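PDB 4OPF: Nrps/pks from Streptomyces albus, which probably catalyses decarboxylative Claisen condensation as a ketosynthase domain of the AT-less type I polyketide synthase assembly line that makes oxazolomycin. Local coordinates for residues A[12-17]-A[228-233]. Sequence-based numbering, arbitrary orientation.
Sequences VGMSGR and GVLLLK
Ser-15 and Val-229 grip each other through two backbone hydrogen bonds: Val-229 N to Ser-15 O at 2.8 Å and Ser-15 N to Val-229 O at 3.0 Å. At the next hydrogen-bonded pair, Leu-231 N reaches Gly-13 O, also at 2.8 Å. Then the register slips. Leu-231 O takes Val-12 N at 2.9 Å and, weakly, Gly-13 N, so two residues face one in a classic beta bulge. Between the hydrogen-bonded pairs, the CA of Met-14, a selenomethionine, lies 3.2 Å from Val-229 O in a CH···O contact. These antiparallel strands sit inside the large mixed sheet of the thiolase-like ketosynthase fold, where 226-234 runs between 9-17 and 181-188. On one face, the side chains of Met-14 and Leu-230 lie side by side and point the same way; Met-14 CE presses tightly on Leu-230 CD2 at 3.5 Å, and helix 338-352 packs over both. The other face carries Ser-15 and Val-229 under helix 79-95, from which Glu-87 hydrogen-bonds Ser-15 OG. At the bulge, Leu-231 has CG anti to its backbone N (chi1 178°), which sets CG against Val-12 CG2; CD2 of Leu-231 lies equally near that methyl, each at 3.7 Å. At the far end Gly-16 and Gly-228 bring their CA atoms to 4.0 Å.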
ATOM      1  N   VAL A  12      -9.361  -6.841  17.595  1.00 25.32           N
ATOM      2  CA  VAL A  12     -10.360  -6.484  18.544  1.00 24.55           C
ATOM      3  C   VAL A  12     -11.776  -6.602  18.026  1.00 27.45           C
ATOM      4  O   VAL A  12     -12.721  -6.414  18.805  1.00 26.56           O
ATOM      5  CB  VAL A  12     -10.135  -5.086  19.141  1.00 25.59           C
ATOM      6  CG1 VAL A  12      -8.724  -4.970  19.698  1.00 27.37           C
ATOM      7  CG2 VAL A  12     -10.405  -3.965  18.136  1.00 26.74           C
ATOM      8  N   GLY A  13     -11.955  -6.897  16.746  1.00 24.53           N
ATOM      9  CA  GLY A  13     -13.266  -7.125  16.239  1.00 26.41           C
ATOM     10  C   GLY A  13     -13.210  -7.699  14.848  1.00 25.09           C
ATOM     11  O   GLY A  13     -12.226  -7.479  14.126  1.00 22.57           O
HETATM   12  N   MSE A  14     -14.243  -8.449  14.475  1.00 24.56           N
HETATM   13  CA  MSE A  14     -14.247  -9.060  13.174  1.00 26.23           C
HETATM   14  C   MSE A  14     -15.623  -9.410  12.743  1.00 24.28           C
HETATM   15  O   MSE A  14     -16.480  -9.692  13.555  1.00 24.09           O
HETATM   16  CB  MSE A  14     -13.393 -10.327  13.175  1.00 29.29           C
HETATM   17  CG  MSE A  14     -13.848 -11.313  14.262  1.00 38.00           C
HETATM   18 SE   MSE A  14     -12.542 -12.848  14.454  0.65 45.24          SE
HETATM   19  CE  MSE A  14     -11.639 -12.638  12.860  1.00 28.18           C
ATOM     20  N   SER A  15     -15.798  -9.457  11.443  1.00 23.90           N
ATOM     21  CA  SER A  15     -17.022  -9.867  10.820  1.00 25.83           C
ATOM     22  C   SER A  15     -16.689 -10.436   9.483  1.00 25.58           C
ATOM     23  O   SER A  15     -15.616 -10.186   8.915  1.00 26.94           O
ATOM     24  CB  SER A  15     -17.935  -8.687  10.578  1.00 29.65           C
ATOM     25  OG  SER A  15     -19.246  -9.198  10.264  1.00 33.97           O
ATOM     26  N   GLY A  16     -17.603 -11.202   8.944  1.00 25.23           N
ATOM     27  CA  GLY A  16     -17.441 -11.726   7.587  1.00 26.57           C
ATOM     28  C   GLY A  16     -18.602 -12.561   7.079  1.00 26.85           C
ATOM     29  O   GLY A  16     -19.513 -12.856   7.832  1.00 27.53           O
ATOM     30  N   ARG A  17     -18.546 -12.914   5.801  1.00 26.33           N
ATOM     31  CA  ARG A  17     -19.615 -13.604   5.128  1.00 29.60           C
ATOM     32  C   ARG A  17     -18.987 -14.419   4.030  1.00 28.85           C
ATOM     33  O   ARG A  17     -18.223 -13.885   3.268  1.00 27.02           O
ATOM     34  CB  ARG A  17     -20.549 -12.544   4.527  1.00 33.84           C
ATOM     35  CG  ARG A  17     -21.878 -13.051   4.173  1.00 40.23           C
ATOM     36  CD  ARG A  17     -22.865 -11.993   3.671  1.00 41.85           C
ATOM     37  NE  ARG A  17     -22.805 -10.751   4.451  1.00 46.18           N
ATOM     38  CZ  ARG A  17     -23.652  -9.707   4.275  1.00 49.37           C
ATOM     39  NH1 ARG A  17     -23.530  -8.611   5.010  1.00 42.99           N
ATOM     40  NH2 ARG A  17     -24.642  -9.774   3.360  1.00 47.26           N
ATOM     41  N   GLY A 228     -14.536 -10.233   4.465  1.00 23.71           N
ATOM     42  CA  GLY A 228     -14.113 -10.274   5.856  1.00 22.66           C
ATOM     43  C   GLY A 228     -13.533  -8.945   6.249  1.00 20.68           C
ATOM     44  O   GLY A 228     -12.865  -8.277   5.439  1.00 20.53           O
ATOM     45  N   VAL A 229     -13.814  -8.532   7.470  1.00 20.65           N
ATOM     46  CA  VAL A 229     -13.266  -7.295   8.014  1.00 21.11           C
ATOM     47  C   VAL A 229     -12.741  -7.520   9.413  1.00 23.17           C
ATOM     48  O   VAL A 229     -13.429  -8.152  10.240  1.00 23.44           O
ATOM     49  CB  VAL A 229     -14.343  -6.193   8.057  1.00 21.49           C
ATOM     50  CG1 VAL A 229     -13.745  -4.904   8.524  1.00 21.60           C
ATOM     51  CG2 VAL A 229     -15.001  -6.030   6.674  1.00 22.05           C
ATOM     52  N   LEU A 230     -11.522  -7.035   9.667  1.00 22.13           N
ATOM     53  CA  LEU A 230     -10.889  -7.029  11.024  1.00 23.15           C
ATOM     54  C   LEU A 230     -10.703  -5.606  11.499  1.00 24.62           C
ATOM     55  O   LEU A 230     -10.375  -4.720  10.686  1.00 24.10           O
ATOM     56  CB  LEU A 230      -9.500  -7.631  10.970  1.00 23.87           C
ATOM     57  CG  LEU A 230      -9.422  -8.980  10.301  1.00 28.12           C
ATOM     58  CD1 LEU A 230      -7.982  -9.394  10.255  1.00 31.24           C
ATOM     59  CD2 LEU A 230     -10.276 -10.009  11.045  1.00 29.08           C
ATOM     60  N   LEU A 231     -10.925  -5.377  12.785  1.00 23.78           N
ATOM     61  CA  LEU A 231     -10.486  -4.151  13.413  1.00 24.35           C
ATOM     62  C   LEU A 231      -9.269  -4.502  14.277  1.00 24.48           C
ATOM     63  O   LEU A 231      -9.344  -5.402  15.122  1.00 24.76           O
ATOM     64  CB  LEU A 231     -11.613  -3.490  14.218  1.00 26.11           C
ATOM     65  CG  LEU A 231     -11.239  -2.186  14.975  1.00 27.91           C
ATOM     66  CD1 LEU A 231     -10.949  -1.018  14.068  1.00 28.04           C
ATOM     67  CD2 LEU A 231     -12.331  -1.741  15.927  1.00 29.00           C
ATOM     68  N   LEU A 232      -8.185  -3.758  14.089  1.00 22.40           N
ATOM     69  CA  LEU A 232      -6.906  -3.964  14.748  1.00 23.04           C
ATOM     70  C   LEU A 232      -6.444  -2.782  15.560  1.00 23.88           C
ATOM     71  O   LEU A 232      -6.617  -1.629  15.156  1.00 22.58           O
ATOM     72  CB  LEU A 232      -5.855  -4.204  13.709  1.00 22.73           C
ATOM     73  CG  LEU A 232      -6.127  -5.261  12.656  1.00 24.86           C
ATOM     74  CD1 LEU A 232      -4.966  -5.376  11.691  1.00 26.20           C
ATOM     75  CD2 LEU A 232      -6.381  -6.623  13.265  1.00 27.19           C
ATOM     76  N   LYS A 233      -5.810  -3.060  16.677  1.00 25.09           N
ATOM     77  CA  LYS A 233      -5.165  -2.040  17.524  1.00 26.79           C
ATOM     78  C   LYS A 233      -3.864  -2.635  18.113  1.00 26.63           C
ATOM     79  O   LYS A 233      -3.770  -3.841  18.299  1.00 27.07           O
ATOM     80  CB  LYS A 233      -6.042  -1.725  18.726  1.00 31.34           C
ATOM     81  CG  LYS A 233      -7.277  -0.926  18.434  1.00 37.60           C
ATOM     82  CD  LYS A 233      -8.183  -0.723  19.652  1.00 37.62           C
ATOM     83  CE  LYS A 233      -7.565   0.190  20.683  1.00 39.20           C
ATOM     84  NZ  LYS A 233      -8.685   0.808  21.453  1.00 42.01           N
TER